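Local coordinates for endo-beta-1,4-glucanase (PDB 5XBU), which probably hydrolyses internal beta-1,4-glucosidic bonds of cellulose, as a snail cellulase of glycoside hydrolase family 45, at residues H14-F19 / N130-H135; A59-Y64 / Y137-D142. One frame throughout, in Å; residues are numbered along the deposited sequence.

How the interactions relate
Interaction 1 is a surface contact and interaction 2 a buried one, with centres about 12 Å apart. Both reach the same mixed beta sheet. Residues 130-135 run on into residues 137-142, and the two contacts touch where Val132 packs on the backbone of Tyr137 and Arg17 on its ring. Their chemistry follows their place. Near the surface, residues 14-19 and 130-135 meet through the packed His14 and Asn130 side chains, one weak arginine bond, a water between Arg18 and Asn130, and a small valine pair. Near the chain centre, residues 59-64 and 137-142 are joined by backbone hydrogen bonds and one to a serine hydroxyl, with aromatic and aliphatic side chains packed beside them.

Interaction 1. Residues H14-F19 / N130-H135; sequences HGVRRF and NHVNSH
His14 and Asn130 bring the two backbones nearest, with CA atoms 6.0 Å apart, and the touching parts run at 44° to each other. The Asn130 amide lies almost parallel to the His14 imidazole, with the planes 9° apart. The approach is oblique: Asn130 CG sits 3.5 Å from His14 CB, and Asn130 ND2 comes near His14 CG. With Asn130 CG beside its own backbone N, the amide is brought against His14. Asn130 OD1 is 3.5 Å from Val16 CG2 and also accepts from a water. That water takes a hydrogen bond from Arg18 NH2, in the plane of the guanidinium. Val16 CG1 lies over one face of the same guanidinium, toward its rim. An alanine in place of Asn130 would probably leave Arg18 without this water-mediated partner and open a gap beside the His14 ring. A second water donates to His14 O; its very short contact with Asn130 O makes that half of the bridge doubtful.

Further along, Val132 CG1 packs 4.0 Å from Val16 CG2 and 3.7 Å from Gly15 O. At Gly15 the backbone angles would jam a CB against the carbonyl of His14. The Arg17 chain is extended from CG to NE. Its NE makes a weak hydrogen bond to His135 O, 2.8 Å long and bent to 127°. Arg17 NH1 bonds to Cys9 O, and His135 O also accepts from Gln7 NE2. An Asx turn at Asn133 shapes the loop that presents His135 O.

The contact thus lays the connection between strands 10-11 and 17-19 against the loop joining helix 118-121 to strand 140-144. Asn133 ND2 ties that loop to Trp120 O of the helix and to Ser26 OG of strand 22-30, the strand paired with 17-19.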
loop_
_atom_site.group_PDB
_atom_site.type_symbol
_atom_site.label_atom_id
_atom_site.label_comp_id
_atom_site.label_asym_id
_atom_site.label_seq_id
_atom_site.Cartn_x
_atom_site.Cartn_y
_atom_site.Cartn_z
ATOM N N HIS A 14 7.048 11.171 -18.298
ATOM C CA HIS A 14 6.040 11.863 -17.507
ATOM C C HIS A 14 6.393 11.885 -16.034
ATOM O O HIS A 14 5.577 12.311 -15.222
ATOM C CB HIS A 14 4.674 11.216 -17.712
ATOM C CG HIS A 14 4.294 11.142 -19.147
ATOM N ND1 HIS A 14 4.374 9.983 -19.890
ATOM C CD2 HIS A 14 3.938 12.117 -20.010
ATOM C CE1 HIS A 14 4.037 10.242 -21.142
ATOM N NE2 HIS A 14 3.754 11.530 -21.241
ATOM N N GLY A 15 7.592 11.408 -15.679
ATOM C CA GLY A 15 8.062 11.403 -14.318
ATOM C C GLY A 15 7.702 10.184 -13.500
ATOM O O GLY A 15 8.081 10.118 -12.332
ATOM N N VAL A 16 7.004 9.220 -14.071
ATOM C CA VAL A 16 6.531 8.063 -13.317
ATOM C C VAL A 16 7.626 6.996 -13.340
ATOM O O VAL A 16 8.054 6.552 -14.409
ATOM C CB VAL A 16 5.237 7.513 -13.913
ATOM C CG1 VAL A 16 4.819 6.276 -13.164
ATOM C CG2 VAL A 16 4.133 8.573 -13.830
ATOM N N ARG A 17 8.052 6.552 -12.163
ATOM C CA ARG A 17 9.075 5.518 -12.099
ATOM C C ARG A 17 8.501 4.164 -12.478
ATOM O O ARG A 17 7.448 3.749 -11.967
ATOM C CB ARG A 17 9.716 5.494 -10.714
ATOM C CG ARG A 17 10.658 6.668 -10.510
ATOM C CD ARG A 17 11.317 6.609 -9.154
ATOM N NE ARG A 17 12.196 7.745 -8.902
ATOM C CZ ARG A 17 13.500 7.784 -9.175
ATOM N NH1 ARG A 17 14.102 6.758 -9.762
ATOM N NH2 ARG A 17 14.176 8.861 -8.849
ATOM N N ARG A 18 9.202 3.484 -13.388
ATOM C CA ARG A 18 8.779 2.203 -13.926
ATOM C C ARG A 18 9.962 1.259 -13.992
ATOM O O ARG A 18 11.115 1.680 -13.968
ATOM C CB ARG A 18 8.192 2.367 -15.322
ATOM C CG ARG A 18 6.975 3.338 -15.321
ATOM C CD ARG A 18 6.288 3.356 -16.671
ATOM N NE ARG A 18 5.163 4.301 -16.647
ATOM C CZ ARG A 18 3.936 4.075 -16.159
ATOM N NH1 ARG A 18 3.609 2.895 -15.644
ATOM N NH2 ARG A 18 3.028 5.057 -16.180
ATOM N N PHE A 19 9.666 -0.026 -14.148
ATOM C CA PHE A 19 10.706 -1.055 -14.172
ATOM C C PHE A 19 10.258 -2.097 -15.170
ATOM O O PHE A 19 9.254 -2.764 -14.933
ATOM C CB PHE A 19 10.869 -1.642 -12.766
ATOM C CG PHE A 19 11.971 -2.632 -12.609
ATOM C CD1 PHE A 19 13.255 -2.212 -12.332
ATOM C CD2 PHE A 19 11.699 -3.988 -12.612
ATOM C CE1 PHE A 19 14.254 -3.127 -12.123
ATOM C CE2 PHE A 19 12.674 -4.901 -12.398
ATOM C CZ PHE A 19 13.946 -4.468 -12.163
ATOM N N ASN A 130 -0.098 10.352 -14.009
ATOM C CA ASN A 130 1.273 10.872 -14.009
ATOM C C ASN A 130 1.559 11.794 -12.835
ATOM O O ASN A 130 2.457 12.653 -12.912
ATOM C CB ASN A 130 1.651 11.511 -15.340
ATOM C CG ASN A 130 1.462 10.554 -16.481
ATOM O OD1 ASN A 130 1.809 9.399 -16.379
ATOM N ND2 ASN A 130 0.919 11.028 -17.579
ATOM N N HIS A 131 0.826 11.631 -11.742
ATOM C CA HIS A 131 1.161 12.309 -10.507
ATOM C C HIS A 131 1.968 11.362 -9.628
ATOM O O HIS A 131 1.656 10.177 -9.514
ATOM C CB HIS A 131 -0.117 12.719 -9.792
ATOM C CG HIS A 131 -0.844 13.817 -10.490
ATOM N ND1 HIS A 131 -1.878 13.618 -11.389
ATOM C CD2 HIS A 131 -0.662 15.148 -10.418
ATOM C CE1 HIS A 131 -2.285 14.792 -11.848
ATOM N NE2 HIS A 131 -1.582 15.733 -11.248
ATOM N N VAL A 132 3.022 11.896 -9.015
ATOM C CA VAL A 132 3.934 11.068 -8.240
ATOM C C VAL A 132 4.197 11.698 -6.880
ATOM O O VAL A 132 3.942 12.888 -6.644
ATOM C CB VAL A 132 5.265 10.832 -8.993
ATOM C CG1 VAL A 132 5.016 10.039 -10.220
ATOM C CG2 VAL A 132 6.002 12.157 -9.264
ATOM N N ASN A 133 4.706 10.872 -5.961
ATOM C CA ASN A 133 5.187 11.389 -4.693
ATOM C C ASN A 133 6.565 12.026 -4.850
ATOM O O ASN A 133 7.127 12.082 -5.945
ATOM C CB ASN A 133 5.141 10.346 -3.560
ATOM C CG ASN A 133 6.066 9.161 -3.754
ATOM O OD1 ASN A 133 7.008 9.196 -4.540
ATOM N ND2 ASN A 133 5.785 8.091 -3.015
ATOM N N SER A 134 7.106 12.483 -3.734
ATOM C CA SER A 134 8.368 13.205 -3.723
ATOM C C SER A 134 9.541 12.345 -4.168
ATOM O O SER A 134 10.611 12.890 -4.424
ATOM C CB SER A 134 8.618 13.757 -2.325
ATOM O OG SER A 134 8.944 12.720 -1.409
ATOM N N HIS A 135 9.365 11.032 -4.274
ATOM C CA HIS A 135 10.401 10.110 -4.707
ATOM C C HIS A 135 10.150 9.545 -6.091
ATOM O O HIS A 135 10.930 8.711 -6.560
ATOM C CB HIS A 135 10.593 9.018 -3.669
ATOM C CG HIS A 135 11.058 9.570 -2.363
ATOM N ND1 HIS A 135 12.235 10.273 -2.245
ATOM C CD2 HIS A 135 10.487 9.569 -1.134
ATOM C CE1 HIS A 135 12.377 10.661 -0.992
ATOM N NE2 HIS A 135 11.335 10.249 -0.294
HETATM O O HOH W 1 4.551 14.075 -13.204
HETATM O O HOH W 2 3.413 7.468 -17.547
#

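Interaction 2. Residues A59-Y64 / Y137-D142; sequences APSERY and YEVHFD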
loop_
_atom_site.group_PDB
_atom_site.type_symbol
_atom_site.label_atom_id
_atom_site.label_comp_id
_atom_site.label_asym_id
_atom_site.label_seq_id
_atom_site.Cartn_x
_atom_site.Cartn_y
_atom_site.Cartn_z
ATOM N N ALA A 59 -2.297 0.178 3.805
ATOM C CA ALA A 59 -2.901 1.499 3.665
ATOM C C ALA A 59 -2.230 2.185 2.481
ATOM O O ALA A 59 -1.130 2.737 2.628
ATOM C CB ALA A 59 -2.693 2.304 4.945
ATOM N N PRO A 60 -2.844 2.180 1.300
ATOM C CA PRO A 60 -2.262 2.900 0.166
ATOM C C PRO A 60 -2.458 4.394 0.306
ATOM O O PRO A 60 -3.395 4.874 0.949
ATOM C CB PRO A 60 -3.036 2.374 -1.052
ATOM C CG PRO A 60 -3.741 1.136 -0.565
ATOM C CD PRO A 60 -4.038 1.423 0.873
ATOM N N SER A 61 -1.631 5.128 -0.417
ATOM C CA SER A 61 -1.830 6.548 -0.588
ATOM C C SER A 61 -3.260 6.847 -1.061
ATOM O O SER A 61 -3.864 6.108 -1.848
ATOM C CB SER A 61 -0.751 7.079 -1.536
ATOM O OG SER A 61 -0.635 6.307 -2.712
ATOM N N GLU A 62 -3.742 7.992 -0.578
ATOM C CA GLU A 62 -5.153 8.362 -0.643
ATOM C C GLU A 62 -5.762 8.288 -2.043
ATOM O O GLU A 62 -6.880 7.787 -2.199
ATOM C CB GLU A 62 -5.271 9.789 -0.099
ATOM C CG GLU A 62 -6.677 10.331 0.016
ATOM C CD GLU A 62 -6.715 11.690 0.680
ATOM O OE1 GLU A 62 -7.644 12.443 0.342
ATOM O OE2 GLU A 62 -5.859 12.007 1.534
ATOM N N ARG A 63 -5.096 8.845 -3.055
ATOM C CA ARG A 63 -5.730 8.909 -4.366
ATOM C C ARG A 63 -5.875 7.535 -5.009
ATOM O O ARG A 63 -6.817 7.333 -5.782
ATOM C CB ARG A 63 -5.019 9.910 -5.267
ATOM C CG ARG A 63 -5.193 11.352 -4.816
ATOM C CD ARG A 63 -6.621 11.918 -5.108
ATOM N NE ARG A 63 -6.712 13.278 -4.544
ATOM C CZ ARG A 63 -6.998 13.553 -3.280
ATOM N NH1 ARG A 63 -7.431 12.592 -2.474
ATOM N NH2 ARG A 63 -6.821 14.786 -2.830
ATOM N N TYR A 64 -5.005 6.567 -4.713
ATOM C CA TYR A 64 -5.288 5.197 -5.122
ATOM C C TYR A 64 -6.387 4.595 -4.260
ATOM O O TYR A 64 -7.316 3.964 -4.771
ATOM C CB TYR A 64 -4.030 4.309 -5.110
ATOM C CG TYR A 64 -4.371 2.877 -5.405
ATOM C CD1 TYR A 64 -4.813 2.476 -6.661
ATOM C CD2 TYR A 64 -4.332 1.927 -4.403
ATOM C CE1 TYR A 64 -5.195 1.178 -6.912
ATOM C CE2 TYR A 64 -4.725 0.638 -4.634
ATOM C CZ TYR A 64 -5.154 0.247 -5.879
ATOM O OH TYR A 64 -5.537 -1.058 -6.046
ATOM N N TYR A 137 7.183 8.039 -7.368
ATOM C CA TYR A 137 6.299 6.887 -7.527
ATOM C C TYR A 137 4.848 7.322 -7.637
ATOM O O TYR A 137 4.393 8.216 -6.915
ATOM C CB TYR A 137 6.453 5.897 -6.353
ATOM C CG TYR A 137 7.873 5.406 -6.252
ATOM C CD1 TYR A 137 8.325 4.422 -7.103
ATOM C CD2 TYR A 137 8.737 5.965 -5.335
ATOM C CE1 TYR A 137 9.659 3.986 -7.062
ATOM C CE2 TYR A 137 10.081 5.538 -5.279
ATOM C CZ TYR A 137 10.508 4.547 -6.133
ATOM O OH TYR A 137 11.844 4.169 -6.053
ATOM N N GLU A 138 4.114 6.642 -8.510
ATOM C CA GLU A 138 2.695 6.964 -8.730
ATOM C C GLU A 138 1.777 6.526 -7.603
ATOM O O GLU A 138 0.602 6.912 -7.606
ATOM C CB GLU A 138 2.184 6.377 -10.036
ATOM C CG GLU A 138 2.091 4.881 -10.039
ATOM C CD GLU A 138 1.403 4.292 -11.241
ATOM O OE1 GLU A 138 1.155 5.027 -12.235
ATOM O OE2 GLU A 138 1.065 3.086 -11.178
ATOM N N VAL A 139 2.251 5.671 -6.706
ATOM C CA VAL A 139 1.453 5.155 -5.611
ATOM C C VAL A 139 2.416 4.728 -4.518
ATOM O O VAL A 139 3.588 4.414 -4.777
ATOM C CB VAL A 139 0.551 3.983 -6.077
ATOM C CG1 VAL A 139 1.337 2.768 -6.448
ATOM C CG2 VAL A 139 -0.536 3.668 -5.065
ATOM N N HIS A 140 1.910 4.734 -3.288
ATOM C CA HIS A 140 2.646 4.312 -2.108
ATOM C C HIS A 140 1.812 3.291 -1.355
ATOM O O HIS A 140 0.605 3.474 -1.197
ATOM C CB HIS A 140 2.941 5.493 -1.209
ATOM C CG HIS A 140 3.814 5.147 -0.067
ATOM N ND1 HIS A 140 5.172 5.013 -0.238
ATOM C CD2 HIS A 140 3.525 4.851 1.223
ATOM C CE1 HIS A 140 5.681 4.647 0.923
ATOM N NE2 HIS A 140 4.716 4.547 1.827
ATOM N N PHE A 141 2.456 2.255 -0.830
ATOM C CA PHE A 141 1.805 1.262 0.029
ATOM C C PHE A 141 2.440 1.290 1.412
ATOM O O PHE A 141 3.606 0.922 1.566
ATOM C CB PHE A 141 1.831 -0.134 -0.584
ATOM C CG PHE A 141 1.052 -0.196 -1.856
ATOM C CD1 PHE A 141 -0.347 -0.192 -1.829
ATOM C CD2 PHE A 141 1.686 -0.185 -3.103
ATOM C CE1 PHE A 141 -1.082 -0.181 -2.995
ATOM C CE2 PHE A 141 0.939 -0.190 -4.267
ATOM C CZ PHE A 141 -0.433 -0.182 -4.226
ATOM N N ASP A 142 1.666 1.698 2.418
ATOM C CA ASP A 142 2.095 1.611 3.803
ATOM C C ASP A 142 1.676 0.237 4.308
ATOM O O ASP A 142 0.503 -0.128 4.222
ATOM C CB ASP A 142 1.472 2.744 4.617
ATOM C CG ASP A 142 2.333 3.196 5.783
ATOM O OD1 ASP A 142 3.402 2.614 6.020
ATOM O OD2 ASP A 142 1.884 4.152 6.453
#
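Ala59 and Asp142 form a hydrogen-bonded antiparallel pair where strand 57-60 meets strand 140-144, in the double-psi beta-barrel fold of this family. Ala59 N reaches Asp142 O at 2.8 Å, and Asp142 N returns to Ala59 O. Pro60 and Phe141 are the adjoining non-hydrogen-bonded pair. Ser61 N then donates to His140 O. As the chain turns into helix 62-65, the Ser61 hydroxyl takes over: its chi1 of 49° puts OG between the backbone N and carbonyl carbon, and OG accepts from His140 N at 3.0 Å.

The tight part is apolar. Pro60 CB lies 3.8 Å from Phe141 CE1. The edge of Phe141 points at the face of Tyr64 in an offset edge-to-face pair, with planes 77° apart. Val139 CG2 fits in 3.6 Å from Tyr64 CB. Val82 of strand 81-86 touches the side chains of Tyr64 and Phe141, and Tyr64 OH bonds to Glu164.

The looser side is polar and lies at Asp142, which is partly exposed. Its OD1 bonds to Thr28 OG1 of strand 22-30, while Asp142 CB touches Ala59 O at 3.3 Å.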